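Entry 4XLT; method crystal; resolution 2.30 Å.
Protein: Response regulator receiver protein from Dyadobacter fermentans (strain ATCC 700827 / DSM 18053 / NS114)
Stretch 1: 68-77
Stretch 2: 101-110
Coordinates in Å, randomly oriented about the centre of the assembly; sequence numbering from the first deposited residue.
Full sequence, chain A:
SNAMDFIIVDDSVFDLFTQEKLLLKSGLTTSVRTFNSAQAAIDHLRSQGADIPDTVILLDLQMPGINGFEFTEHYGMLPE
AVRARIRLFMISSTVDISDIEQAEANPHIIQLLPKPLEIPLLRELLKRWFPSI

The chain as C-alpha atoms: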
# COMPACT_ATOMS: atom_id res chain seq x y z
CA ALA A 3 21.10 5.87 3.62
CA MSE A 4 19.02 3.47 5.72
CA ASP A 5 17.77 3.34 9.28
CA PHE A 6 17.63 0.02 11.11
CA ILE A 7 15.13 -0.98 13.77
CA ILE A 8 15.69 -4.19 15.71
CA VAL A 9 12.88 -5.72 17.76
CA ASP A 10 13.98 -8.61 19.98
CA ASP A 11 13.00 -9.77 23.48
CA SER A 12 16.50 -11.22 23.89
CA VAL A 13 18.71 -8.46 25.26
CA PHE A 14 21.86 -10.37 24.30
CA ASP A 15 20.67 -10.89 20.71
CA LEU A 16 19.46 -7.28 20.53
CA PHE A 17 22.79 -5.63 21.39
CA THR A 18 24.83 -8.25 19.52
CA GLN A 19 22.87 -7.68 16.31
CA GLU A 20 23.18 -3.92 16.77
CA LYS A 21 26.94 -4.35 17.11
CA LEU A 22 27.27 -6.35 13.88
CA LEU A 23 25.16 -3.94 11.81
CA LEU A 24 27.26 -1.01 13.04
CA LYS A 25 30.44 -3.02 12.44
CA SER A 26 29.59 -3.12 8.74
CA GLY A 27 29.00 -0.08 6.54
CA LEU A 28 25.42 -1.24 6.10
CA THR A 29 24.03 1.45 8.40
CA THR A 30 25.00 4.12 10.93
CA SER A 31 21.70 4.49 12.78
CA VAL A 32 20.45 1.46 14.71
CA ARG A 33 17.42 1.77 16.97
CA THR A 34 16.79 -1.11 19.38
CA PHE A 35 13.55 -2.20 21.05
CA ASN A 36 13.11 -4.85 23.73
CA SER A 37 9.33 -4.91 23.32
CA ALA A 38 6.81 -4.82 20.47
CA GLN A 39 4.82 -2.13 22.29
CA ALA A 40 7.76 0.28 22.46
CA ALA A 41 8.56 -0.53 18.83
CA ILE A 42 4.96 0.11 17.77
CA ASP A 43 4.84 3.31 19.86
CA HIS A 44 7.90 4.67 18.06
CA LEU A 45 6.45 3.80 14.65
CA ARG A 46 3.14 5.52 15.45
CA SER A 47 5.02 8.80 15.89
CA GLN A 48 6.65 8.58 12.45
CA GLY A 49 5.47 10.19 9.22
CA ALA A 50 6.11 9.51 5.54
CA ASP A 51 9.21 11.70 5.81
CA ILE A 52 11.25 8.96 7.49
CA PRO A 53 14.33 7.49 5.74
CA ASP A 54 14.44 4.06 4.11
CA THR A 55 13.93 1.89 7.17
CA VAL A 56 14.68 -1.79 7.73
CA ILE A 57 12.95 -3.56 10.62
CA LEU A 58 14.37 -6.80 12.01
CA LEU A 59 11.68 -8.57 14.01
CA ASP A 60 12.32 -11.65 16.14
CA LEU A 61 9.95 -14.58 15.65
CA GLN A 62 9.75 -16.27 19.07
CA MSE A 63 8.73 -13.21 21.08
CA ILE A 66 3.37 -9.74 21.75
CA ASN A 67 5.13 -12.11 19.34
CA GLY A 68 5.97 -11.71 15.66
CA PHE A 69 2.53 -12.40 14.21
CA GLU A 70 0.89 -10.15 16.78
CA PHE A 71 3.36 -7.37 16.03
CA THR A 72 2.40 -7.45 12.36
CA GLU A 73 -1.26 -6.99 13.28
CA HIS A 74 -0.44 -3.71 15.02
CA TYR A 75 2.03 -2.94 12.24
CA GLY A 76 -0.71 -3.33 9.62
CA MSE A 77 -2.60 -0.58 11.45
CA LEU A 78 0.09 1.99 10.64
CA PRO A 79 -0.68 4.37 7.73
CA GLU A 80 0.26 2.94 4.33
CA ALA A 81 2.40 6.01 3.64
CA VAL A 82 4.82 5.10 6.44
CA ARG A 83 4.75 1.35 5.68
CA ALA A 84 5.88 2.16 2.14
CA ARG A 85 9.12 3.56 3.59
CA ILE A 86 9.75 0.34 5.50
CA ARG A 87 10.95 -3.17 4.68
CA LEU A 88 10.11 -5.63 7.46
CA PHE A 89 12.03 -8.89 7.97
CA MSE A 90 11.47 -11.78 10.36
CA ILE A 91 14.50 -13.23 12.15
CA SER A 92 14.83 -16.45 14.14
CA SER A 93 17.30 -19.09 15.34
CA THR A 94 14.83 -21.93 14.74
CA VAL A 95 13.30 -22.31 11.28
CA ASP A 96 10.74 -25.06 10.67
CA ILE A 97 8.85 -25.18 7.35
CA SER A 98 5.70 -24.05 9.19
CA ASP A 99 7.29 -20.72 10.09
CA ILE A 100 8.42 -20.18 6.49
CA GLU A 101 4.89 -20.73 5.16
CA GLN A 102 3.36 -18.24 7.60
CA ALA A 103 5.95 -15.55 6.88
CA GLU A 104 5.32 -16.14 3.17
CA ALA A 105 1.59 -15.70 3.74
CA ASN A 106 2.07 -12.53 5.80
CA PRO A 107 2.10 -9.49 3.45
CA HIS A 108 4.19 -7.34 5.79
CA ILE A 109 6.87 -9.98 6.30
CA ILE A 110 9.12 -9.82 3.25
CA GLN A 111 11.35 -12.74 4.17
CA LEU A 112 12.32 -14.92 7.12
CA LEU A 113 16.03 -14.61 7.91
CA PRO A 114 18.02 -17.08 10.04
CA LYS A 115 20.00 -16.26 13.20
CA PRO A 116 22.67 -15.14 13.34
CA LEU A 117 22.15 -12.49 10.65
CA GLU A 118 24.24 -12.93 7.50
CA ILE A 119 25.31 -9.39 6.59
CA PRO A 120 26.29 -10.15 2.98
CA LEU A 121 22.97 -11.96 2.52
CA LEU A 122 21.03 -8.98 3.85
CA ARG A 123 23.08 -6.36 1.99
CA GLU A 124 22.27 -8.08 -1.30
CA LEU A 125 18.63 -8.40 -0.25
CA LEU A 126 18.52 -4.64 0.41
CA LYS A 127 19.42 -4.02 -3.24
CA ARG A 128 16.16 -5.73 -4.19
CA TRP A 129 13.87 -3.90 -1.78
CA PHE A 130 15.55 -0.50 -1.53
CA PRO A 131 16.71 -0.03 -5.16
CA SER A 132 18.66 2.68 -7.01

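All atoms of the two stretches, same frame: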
# COMPACT_ATOMS: atom_id res chain seq x y z
N GLY A 68 5.76 -12.22 17.00
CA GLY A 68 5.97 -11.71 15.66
C GLY A 68 4.68 -11.49 14.88
O GLY A 68 4.52 -10.48 14.21
N PHE A 69 3.77 -12.45 14.97
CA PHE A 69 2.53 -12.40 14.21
C PHE A 69 1.41 -11.70 14.98
O PHE A 69 0.25 -11.71 14.56
CB PHE A 69 2.10 -13.81 13.80
CG PHE A 69 3.16 -14.56 13.04
CD1 PHE A 69 3.58 -14.12 11.80
CD2 PHE A 69 3.74 -15.69 13.58
CE1 PHE A 69 4.56 -14.80 11.10
CE2 PHE A 69 4.72 -16.38 12.89
CZ PHE A 69 5.13 -15.93 11.65
N GLU A 70 1.77 -11.09 16.11
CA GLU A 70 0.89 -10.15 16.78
C GLU A 70 1.41 -8.75 16.53
O GLU A 70 0.64 -7.78 16.49
CB GLU A 70 0.81 -10.44 18.29
CG GLU A 70 0.08 -11.73 18.65
CD GLU A 70 1.01 -12.93 18.70
OE1 GLU A 70 0.95 -13.67 19.71
OE2 GLU A 70 1.78 -13.14 17.75
N PHE A 71 2.73 -8.64 16.37
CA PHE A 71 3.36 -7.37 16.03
C PHE A 71 2.89 -6.88 14.67
O PHE A 71 2.64 -5.69 14.48
CB PHE A 71 4.88 -7.50 16.05
CG PHE A 71 5.60 -6.24 15.66
CD1 PHE A 71 5.99 -5.32 16.61
CD2 PHE A 71 5.90 -5.97 14.32
CE1 PHE A 71 6.65 -4.16 16.26
CE2 PHE A 71 6.56 -4.81 13.96
CZ PHE A 71 6.94 -3.90 14.93
N THR A 72 2.79 -7.80 13.72
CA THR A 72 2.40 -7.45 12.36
C THR A 72 0.96 -6.95 12.30
O THR A 72 0.61 -6.14 11.44
CB THR A 72 2.54 -8.65 11.40
OG1 THR A 72 1.88 -9.79 11.95
CG2 THR A 72 4.01 -8.97 11.18
N GLU A 73 0.13 -7.42 13.22
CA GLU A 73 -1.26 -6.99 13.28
C GLU A 73 -1.33 -5.51 13.65
O GLU A 73 -2.09 -4.75 13.05
CB GLU A 73 -2.06 -7.83 14.27
CG GLU A 73 -2.08 -9.31 13.94
CD GLU A 73 -3.17 -10.05 14.68
OE1 GLU A 73 -4.21 -9.43 14.97
OE2 GLU A 73 -2.98 -11.25 14.98
N HIS A 74 -0.54 -5.12 14.64
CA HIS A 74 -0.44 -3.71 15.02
C HIS A 74 0.30 -2.92 13.96
O HIS A 74 0.01 -1.74 13.74
CB HIS A 74 0.25 -3.57 16.38
CG HIS A 74 -0.63 -3.93 17.53
ND1 HIS A 74 -1.58 -3.07 18.04
CD2 HIS A 74 -0.71 -5.05 18.28
CE1 HIS A 74 -2.20 -3.64 19.05
NE2 HIS A 74 -1.69 -4.85 19.22
N TYR A 75 1.26 -3.57 13.30
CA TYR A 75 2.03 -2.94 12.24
C TYR A 75 1.14 -2.62 11.04
O TYR A 75 1.30 -1.57 10.40
CB TYR A 75 3.19 -3.84 11.82
CG TYR A 75 4.02 -3.27 10.69
CD1 TYR A 75 5.07 -2.39 10.95
CD2 TYR A 75 3.77 -3.61 9.37
CE1 TYR A 75 5.83 -1.86 9.93
CE2 TYR A 75 4.53 -3.09 8.34
CZ TYR A 75 5.55 -2.21 8.63
OH TYR A 75 6.31 -1.69 7.60
N GLY A 76 0.21 -3.52 10.73
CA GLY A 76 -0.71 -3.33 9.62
C GLY A 76 -1.67 -2.17 9.85
O GLY A 76 -2.34 -1.72 8.91
N MSE A 77 -1.73 -1.70 11.09
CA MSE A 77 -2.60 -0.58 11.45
C MSE A 77 -1.95 0.78 11.17
O MSE A 77 -2.63 1.80 11.09
CB MSE A 77 -3.00 -0.67 12.92
CG MSE A 77 -4.08 -1.71 13.21
SE MSE A 77 -4.32 -2.08 15.12
CE MSE A 77 -3.68 -0.39 15.85
N GLU A 101 6.18 -20.85 5.84
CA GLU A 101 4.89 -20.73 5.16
C GLU A 101 4.09 -19.54 5.67
O GLU A 101 3.46 -18.82 4.89
CB GLU A 101 4.08 -22.02 5.32
N GLN A 102 4.12 -19.33 6.98
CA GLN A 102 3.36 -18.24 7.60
C GLN A 102 3.94 -16.88 7.23
O GLN A 102 3.19 -15.94 6.93
CB GLN A 102 3.34 -18.40 9.12
CG GLN A 102 2.59 -17.30 9.86
CD GLN A 102 1.09 -17.48 9.85
OE1 GLN A 102 0.52 -18.05 8.92
NE2 GLN A 102 0.43 -16.99 10.89
N ALA A 103 5.26 -16.78 7.26
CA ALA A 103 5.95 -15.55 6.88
C ALA A 103 5.64 -15.22 5.42
O ALA A 103 5.40 -14.07 5.07
CB ALA A 103 7.45 -15.69 7.09
N GLU A 104 5.66 -16.26 4.59
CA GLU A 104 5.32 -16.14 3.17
C GLU A 104 3.90 -15.61 2.98
O GLU A 104 3.65 -14.78 2.11
CB GLU A 104 5.48 -17.49 2.48
CG GLU A 104 5.02 -17.53 1.04
CD GLU A 104 5.10 -18.93 0.45
OE1 GLU A 104 5.28 -19.90 1.22
OE2 GLU A 104 4.99 -19.06 -0.79
N ALA A 105 2.99 -16.09 3.82
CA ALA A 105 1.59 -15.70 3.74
C ALA A 105 1.36 -14.29 4.27
O ALA A 105 0.43 -13.59 3.84
CB ALA A 105 0.73 -16.69 4.51
N ASN A 106 2.19 -13.86 5.21
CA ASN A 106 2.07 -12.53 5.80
C ASN A 106 2.63 -11.46 4.87
O ASN A 106 3.82 -11.45 4.56
CB ASN A 106 2.77 -12.48 7.16
CG ASN A 106 2.41 -11.24 7.97
OD1 ASN A 106 2.38 -10.12 7.45
ND2 ASN A 106 2.13 -11.44 9.25
N PRO A 107 1.76 -10.54 4.42
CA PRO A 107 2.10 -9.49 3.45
C PRO A 107 3.20 -8.56 3.94
O PRO A 107 4.01 -8.09 3.14
CB PRO A 107 0.78 -8.72 3.29
CG PRO A 107 -0.28 -9.63 3.81
CD PRO A 107 0.37 -10.43 4.88
N HIS A 108 3.24 -8.29 5.24
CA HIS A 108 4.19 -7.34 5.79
C HIS A 108 5.56 -7.96 6.01
O HIS A 108 6.57 -7.25 6.03
CB HIS A 108 3.66 -6.75 7.09
CG HIS A 108 2.27 -6.19 6.97
ND1 HIS A 108 1.99 -5.08 6.21
CD2 HIS A 108 1.10 -6.60 7.50
CE1 HIS A 108 0.69 -4.82 6.28
NE2 HIS A 108 0.13 -5.73 7.06
N ILE A 109 5.60 -9.28 6.16
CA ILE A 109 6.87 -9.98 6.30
C ILE A 109 7.44 -10.32 4.93
O ILE A 109 6.95 -11.21 4.23
CB ILE A 109 6.73 -11.28 7.11
CG1 ILE A 109 6.15 -10.98 8.50
CG2 ILE A 109 8.08 -11.97 7.23
CD1 ILE A 109 7.02 -10.06 9.33
N ILE A 110 8.49 -9.61 4.55
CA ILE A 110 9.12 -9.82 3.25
C ILE A 110 9.79 -11.18 3.17
O ILE A 110 9.57 -11.94 2.23
CB ILE A 110 10.16 -8.73 2.96
CG1 ILE A 110 9.45 -7.39 2.74
CG2 ILE A 110 11.01 -9.10 1.75
CD1 ILE A 110 10.38 -6.27 2.35

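This is a small, mostly nonpolar and aromatic contact, in which one side of a helix packs against the end of a second helix and the turn that follows it, with a single weak hydrogen bond across. It buries 391 Å², both sides summed. Phe69, Thr72 and Tyr75 all point toward the second stretch, as their spacing of three residues along the helix allows. Glu73 points away and stays exposed.

Phe69 and His108 lose the most area to the contact. Gln102 lies over one face of the Phe69 ring, with its CG 3.6 Å from the ring centroid, a CH-pi contact. The aliphatic part of the Gln102 side chain thus covers the ring, and this long residue remains exposed overall. Asn106 ND2 sits at the edge of the same ring, 4.0 Å from Phe69 CD1.

Thr72 is buried at the centre. Its OG1 accepts a weak hydrogen bond from Asn106 ND2 at 3.2 Å. Its methyl CG2 lies 3.7 Å from Ile109 CD1 and also 3.7 Å from Asn106 ND2. The CA-to-CB bond of Ile109 points sideways, but the end of its side chain comes nearer.

Asn106 is the first residue to leave helical geometry. Its amide serves both stretches: ND2 reaches Thr72, while OD1 accepts a hydrogen bond from His108 N at 3.0 Å. This second bond braces the turn that carries the His108 ring.

Tyr75 directs its ring edge toward the face of His108. The centroids are 5.4 Å apart and the planes meet at 73°, an offset edge-to-face pair. Gly76 CA lies 3.6 Å from His108 NE2. Glycine suits this place, because an ideal CB here would fall 3.0 Å from His108 NE2, a tight approach.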